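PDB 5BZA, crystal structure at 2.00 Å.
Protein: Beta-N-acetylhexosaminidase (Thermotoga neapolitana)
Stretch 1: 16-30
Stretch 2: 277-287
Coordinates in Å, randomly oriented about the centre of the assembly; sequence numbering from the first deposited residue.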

# COMPACT_ATOMS: atom_id res chain seq x y z
N PHE B 16 3.58 19.44 -3.04
CA PHE B 16 4.51 19.74 -1.97
C PHE B 16 5.75 20.39 -2.58
O PHE B 16 6.33 19.86 -3.53
CB PHE B 16 4.89 18.49 -1.17
CG PHE B 16 5.96 18.74 -0.15
CD1 PHE B 16 5.73 19.57 0.94
CD2 PHE B 16 7.24 18.17 -0.30
CE1 PHE B 16 6.73 19.81 1.88
CE2 PHE B 16 8.23 18.40 0.62
CZ PHE B 16 7.99 19.22 1.72
N ASN B 17 6.11 21.58 -2.11
CA ASN B 17 7.09 22.37 -2.82
C ASN B 17 7.51 23.50 -1.92
O ASN B 17 7.14 23.52 -0.74
CB ASN B 17 6.54 22.87 -4.17
CG ASN B 17 5.17 23.56 -4.02
OD1 ASN B 17 4.94 24.31 -3.06
ND2 ASN B 17 4.28 23.34 -4.98
N GLU B 18 8.30 24.44 -2.44
CA GLU B 18 8.87 25.47 -1.55
C GLU B 18 7.73 26.39 -1.10
O GLU B 18 7.72 26.82 0.05
CB GLU B 18 10.03 26.24 -2.22
CG GLU B 18 11.02 27.07 -1.33
CD GLU B 18 11.92 26.19 -0.36
OE1 GLU B 18 11.62 24.99 -0.16
OE2 GLU B 18 12.98 26.68 0.16
N GLU B 19 6.74 26.63 -1.96
CA GLU B 19 5.60 27.46 -1.53
C GLU B 19 4.88 26.79 -0.34
O GLU B 19 4.60 27.44 0.68
CB GLU B 19 4.60 27.71 -2.68
CG GLU B 19 3.43 28.64 -2.29
CD GLU B 19 2.48 28.97 -3.45
OE1 GLU B 19 2.50 28.24 -4.47
OE2 GLU B 19 1.69 29.94 -3.33
N ALA B 20 4.61 25.48 -0.48
CA ALA B 20 4.00 24.73 0.60
C ALA B 20 4.79 24.83 1.92
O ALA B 20 4.23 25.16 2.95
CB ALA B 20 3.81 23.29 0.18
N ARG B 21 6.10 24.61 1.88
CA ARG B 21 6.89 24.77 3.10
C ARG B 21 6.80 26.20 3.64
O ARG B 21 6.73 26.39 4.86
CB ARG B 21 8.37 24.40 2.87
CG ARG B 21 8.59 23.02 2.29
CD ARG B 21 10.09 22.70 1.97
NE ARG B 21 9.98 21.80 0.83
CZ ARG B 21 10.31 22.12 -0.41
NH1 ARG B 21 10.90 23.26 -0.67
NH2 ARG B 21 10.09 21.24 -1.38
N GLU B 22 6.85 27.19 2.75
CA GLU B 22 6.74 28.60 3.15
C GLU B 22 5.43 28.84 3.91
O GLU B 22 5.46 29.40 5.01
CB GLU B 22 6.78 29.57 1.94
CG GLU B 22 8.19 29.96 1.38
CD GLU B 22 8.14 30.80 0.06
OE1 GLU B 22 7.07 31.40 -0.24
OE2 GLU B 22 9.18 30.86 -0.66
N VAL B 23 4.29 28.43 3.33
CA VAL B 23 2.98 28.66 3.97
C VAL B 23 2.92 27.94 5.30
O VAL B 23 2.52 28.54 6.30
CB VAL B 23 1.81 28.20 3.10
CG1 VAL B 23 0.50 28.25 3.89
CG2 VAL B 23 1.74 29.03 1.87
N ILE B 24 3.35 26.68 5.32
CA ILE B 24 3.29 25.89 6.55
C ILE B 24 4.12 26.55 7.63
O ILE B 24 3.68 26.68 8.78
CB ILE B 24 3.79 24.46 6.33
CG1 ILE B 24 2.76 23.66 5.53
CG2 ILE B 24 3.95 23.74 7.63
CD1 ILE B 24 3.23 22.24 5.19
N GLN B 25 5.31 27.03 7.26
CA GLN B 25 6.21 27.62 8.25
C GLN B 25 5.76 29.01 8.68
O GLN B 25 5.94 29.40 9.83
CB GLN B 25 7.65 27.66 7.72
CG GLN B 25 8.30 26.30 7.80
CD GLN B 25 9.77 26.27 7.35
OE1 GLN B 25 10.16 26.94 6.39
NE2 GLN B 25 10.57 25.49 8.05
N LYS B 26 5.18 29.77 7.77
CA LYS B 26 4.67 31.08 8.12
C LYS B 26 3.42 31.02 9.00
O LYS B 26 3.35 31.73 10.00
CB LYS B 26 4.36 31.91 6.87
CG LYS B 26 3.94 33.35 7.22
CD LYS B 26 3.75 34.21 5.97
CE LYS B 26 3.41 35.64 6.36
NZ LYS B 26 3.37 36.56 5.19
N TYR B 27 2.43 30.18 8.65
CA TYR B 27 1.14 30.22 9.35
C TYR B 27 0.91 29.13 10.39
O TYR B 27 -0.01 29.26 11.21
CB TYR B 27 0.01 30.18 8.33
CG TYR B 27 0.05 31.37 7.42
CD1 TYR B 27 -0.47 32.60 7.83
CD2 TYR B 27 0.68 31.31 6.18
CE1 TYR B 27 -0.41 33.71 6.98
CE2 TYR B 27 0.74 32.40 5.34
CZ TYR B 27 0.19 33.59 5.74
OH TYR B 27 0.27 34.68 4.88
N ARG B 28 1.71 28.08 10.35
CA ARG B 28 1.59 26.94 11.27
C ARG B 28 0.13 26.40 11.31
O ARG B 28 -0.49 26.33 12.39
CB ARG B 28 2.02 27.35 12.69
CG ARG B 28 3.40 28.01 12.82
CD ARG B 28 4.55 27.13 12.36
NE ARG B 28 5.80 27.91 12.26
CZ ARG B 28 6.99 27.39 11.94
NH1 ARG B 28 7.11 26.09 11.71
NH2 ARG B 28 8.06 28.19 11.85
N PRO B 29 -0.43 26.00 10.15
CA PRO B 29 -1.75 25.36 10.25
C PRO B 29 -1.63 24.11 11.08
O PRO B 29 -0.63 23.41 10.93
CB PRO B 29 -2.10 25.02 8.81
CG PRO B 29 -0.74 24.92 8.12
CD PRO B 29 0.12 25.94 8.79
N ALA B 30 -2.65 23.81 11.88
CA ALA B 30 -2.57 22.65 12.74
C ALA B 30 -2.92 21.39 11.96
O ALA B 30 -2.50 20.28 12.35
CB ALA B 30 -3.51 22.81 13.94
N ASN B 277 -7.13 24.04 -0.49
CA ASN B 277 -5.96 24.57 -1.15
C ASN B 277 -5.10 25.41 -0.20
O ASN B 277 -5.53 26.47 0.23
CB ASN B 277 -6.34 25.43 -2.35
CG ASN B 277 -5.16 25.78 -3.23
OD1 ASN B 277 -3.98 25.72 -2.80
ND2 ASN B 277 -5.46 26.18 -4.47
N PHE B 278 -3.88 24.94 0.10
CA PHE B 278 -3.02 25.63 1.07
C PHE B 278 -2.71 27.04 0.61
O PHE B 278 -2.46 27.93 1.42
CB PHE B 278 -1.71 24.85 1.30
CG PHE B 278 -0.80 24.83 0.09
CD1 PHE B 278 -0.97 23.87 -0.92
CD2 PHE B 278 0.24 25.77 -0.04
CE1 PHE B 278 -0.13 23.85 -2.04
CE2 PHE B 278 1.08 25.75 -1.15
CZ PHE B 278 0.90 24.79 -2.16
N ARG B 279 -2.73 27.23 -0.69
CA ARG B 279 -2.49 28.55 -1.24
C ARG B 279 -3.59 29.54 -0.81
O ARG B 279 -3.36 30.74 -0.84
CB ARG B 279 -2.35 28.49 -2.77
CG ARG B 279 -1.14 27.65 -3.25
CD ARG B 279 -1.08 27.54 -4.77
NE ARG B 279 0.18 26.92 -5.22
CZ ARG B 279 0.31 25.67 -5.68
NH1 ARG B 279 -0.79 24.92 -5.86
NH2 ARG B 279 1.53 25.21 -6.03
N ASP B 280 -4.78 29.07 -0.41
CA ASP B 280 -5.80 29.99 0.12
C ASP B 280 -5.57 30.39 1.57
O ASP B 280 -6.31 31.22 2.09
CB ASP B 280 -7.20 29.38 0.04
CG ASP B 280 -7.66 29.24 -1.36
OD1 ASP B 280 -7.37 30.13 -2.18
OD2 ASP B 280 -8.28 28.21 -1.65
N LEU B 281 -4.59 29.78 2.23
CA LEU B 281 -4.46 30.02 3.66
C LEU B 281 -4.25 31.51 4.01
O LEU B 281 -4.90 32.00 4.92
CB LEU B 281 -3.34 29.18 4.25
CG LEU B 281 -3.11 29.35 5.75
CD1 LEU B 281 -4.41 29.16 6.51
CD2 LEU B 281 -2.07 28.35 6.24
N PRO B 282 -3.37 32.23 3.28
CA PRO B 282 -3.22 33.64 3.69
C PRO B 282 -4.53 34.47 3.65
O PRO B 282 -4.84 35.12 4.65
CB PRO B 282 -2.19 34.17 2.69
CG PRO B 282 -1.38 32.98 2.31
CD PRO B 282 -2.39 31.85 2.25
N VAL B 283 -5.29 34.46 2.55
CA VAL B 283 -6.55 35.21 2.52
C VAL B 283 -7.41 34.90 3.74
O VAL B 283 -7.63 35.76 4.60
CB VAL B 283 -7.36 34.96 1.26
CG1 VAL B 283 -8.62 35.74 1.34
CG2 VAL B 283 -6.55 35.42 0.07
N TYR B 284 -7.85 33.65 3.84
CA TYR B 284 -8.65 33.24 4.98
C TYR B 284 -7.99 33.63 6.28
O TYR B 284 -8.64 34.18 7.17
CB TYR B 284 -8.89 31.75 4.93
CG TYR B 284 -9.89 31.39 3.89
CD1 TYR B 284 -9.52 31.33 2.56
CD2 TYR B 284 -11.22 31.11 4.23
CE1 TYR B 284 -10.43 30.99 1.58
CE2 TYR B 284 -12.13 30.76 3.26
CZ TYR B 284 -11.73 30.71 1.93
OH TYR B 284 -12.62 30.38 0.93
N TYR B 285 -6.68 33.39 6.38
CA TYR B 285 -5.97 33.65 7.62
C TYR B 285 -6.11 35.13 7.97
O TYR B 285 -6.45 35.51 9.12
CB TYR B 285 -4.47 33.27 7.50
CG TYR B 285 -3.71 33.35 8.81
CD1 TYR B 285 -3.64 32.24 9.64
CD2 TYR B 285 -3.07 34.52 9.21
CE1 TYR B 285 -2.96 32.29 10.84
CE2 TYR B 285 -2.39 34.58 10.42
CZ TYR B 285 -2.33 33.46 11.22
OH TYR B 285 -1.66 33.48 12.41
N GLU B 286 -5.85 35.99 6.99
CA GLU B 286 -5.82 37.42 7.28
C GLU B 286 -7.25 37.80 7.63
O GLU B 286 -7.50 38.59 8.55
CB GLU B 286 -5.27 38.26 6.12
CG GLU B 286 -3.72 38.14 5.88
CD GLU B 286 -2.84 38.48 7.12
OE1 GLU B 286 -3.05 39.53 7.78
OE2 GLU B 286 -1.89 37.69 7.40
N SER B 287 -8.18 37.18 6.91
CA SER B 287 -9.59 37.48 7.14
C SER B 287 -9.91 37.17 8.60
O SER B 287 -10.52 38.01 9.30
CB SER B 287 -10.49 36.71 6.18
OG SER B 287 -11.81 37.11 6.39

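Residues that touch across the two segments are at least 252 positions apart in sequence; the segments bury 585 Å² between them, counting both sides. Helix 18-27 and helix 281-287 run in nearly the same direction, 16° apart, but their axes come no closer than 11.5 Å, a gap spanned largely by the side chains of Phe-278, Leu-281 and Tyr-27.

Asn-277 makes no contact with the first stretch; its OD1 accepts from Arg-279 N at 2.9 Å. Phe-278 is the first residue to cross the gap. With chi1 at 68° (p), its buried ring reaches the start of helix 18-27, where the backbones are also near, Ala-20 CA lying 7.1 Å from Phe-278 CA. Ala-20 CB sits over one ring face, 4.2 Å from the centroid of the Phe-278 ring and 24° off the normal, which supports a CH-pi contact; a methyl is small enough to let the ring lie close to the helix, with Ala-20 CA only 3.6 Å from Phe-278 CE2. Glu-19 CG and Val-23 CG2 meet the ring edge, at 3.9 Å from Phe-278 CE2 and 4.1 Å from Phe-278 CD2 respectively. The helix start beside this ring is capped by Asn-17, whose OD1 accepts from Ala-20 N (2.9 Å, 169°).

Arg-279 supplies the charged contact. Its CA-to-CB bond points sideways, yet the long side chain brings its end nearer, and Arg-279 NE donates to Glu-19 OE1 at 2.8 Å with an angle of 158°, a hydrogen bond within a salt bridge. Glu-19 suits this more exposed margin: chi1 and chi2 are both t, and this extended chain places the carboxylate within bonding distance of the arginine, while its CG packs against Phe-278. Asn-17 ND2 and Arg-279 NH2, 3.5 Å apart, are both donors and form no bond.

Leu-281 is the aliphatic centre of the next layer. Its CD2 lies 3.5 Å from Val-23 CG1, 3.5 Å from Tyr-27 CB and 4.1 Å from Pro-29 CG, so one methyl meets three buried residues.

Pro-282, Tyr-285 and Glu-286 complete, with Leu-281, the hole that receives Tyr-27, the residue with the largest covered area (119 Å²). Tyr-27 CE2 packs 3.7 Å from Pro-282 CG, and Tyr-27 OH approaches Pro-282 CB at 3.3 Å. The edge of Tyr-27 points to the face of Tyr-285, with ring centroids 4.8 Å apart and planes at 62°; Tyr-27 CD1 is 3.5 Å from Tyr-285 CG. Finally, Glu-286 OE2 lies near the Tyr-27 ring plane, 4.3 Å from Tyr-27 CE1, closing the pocket at its exposed margin.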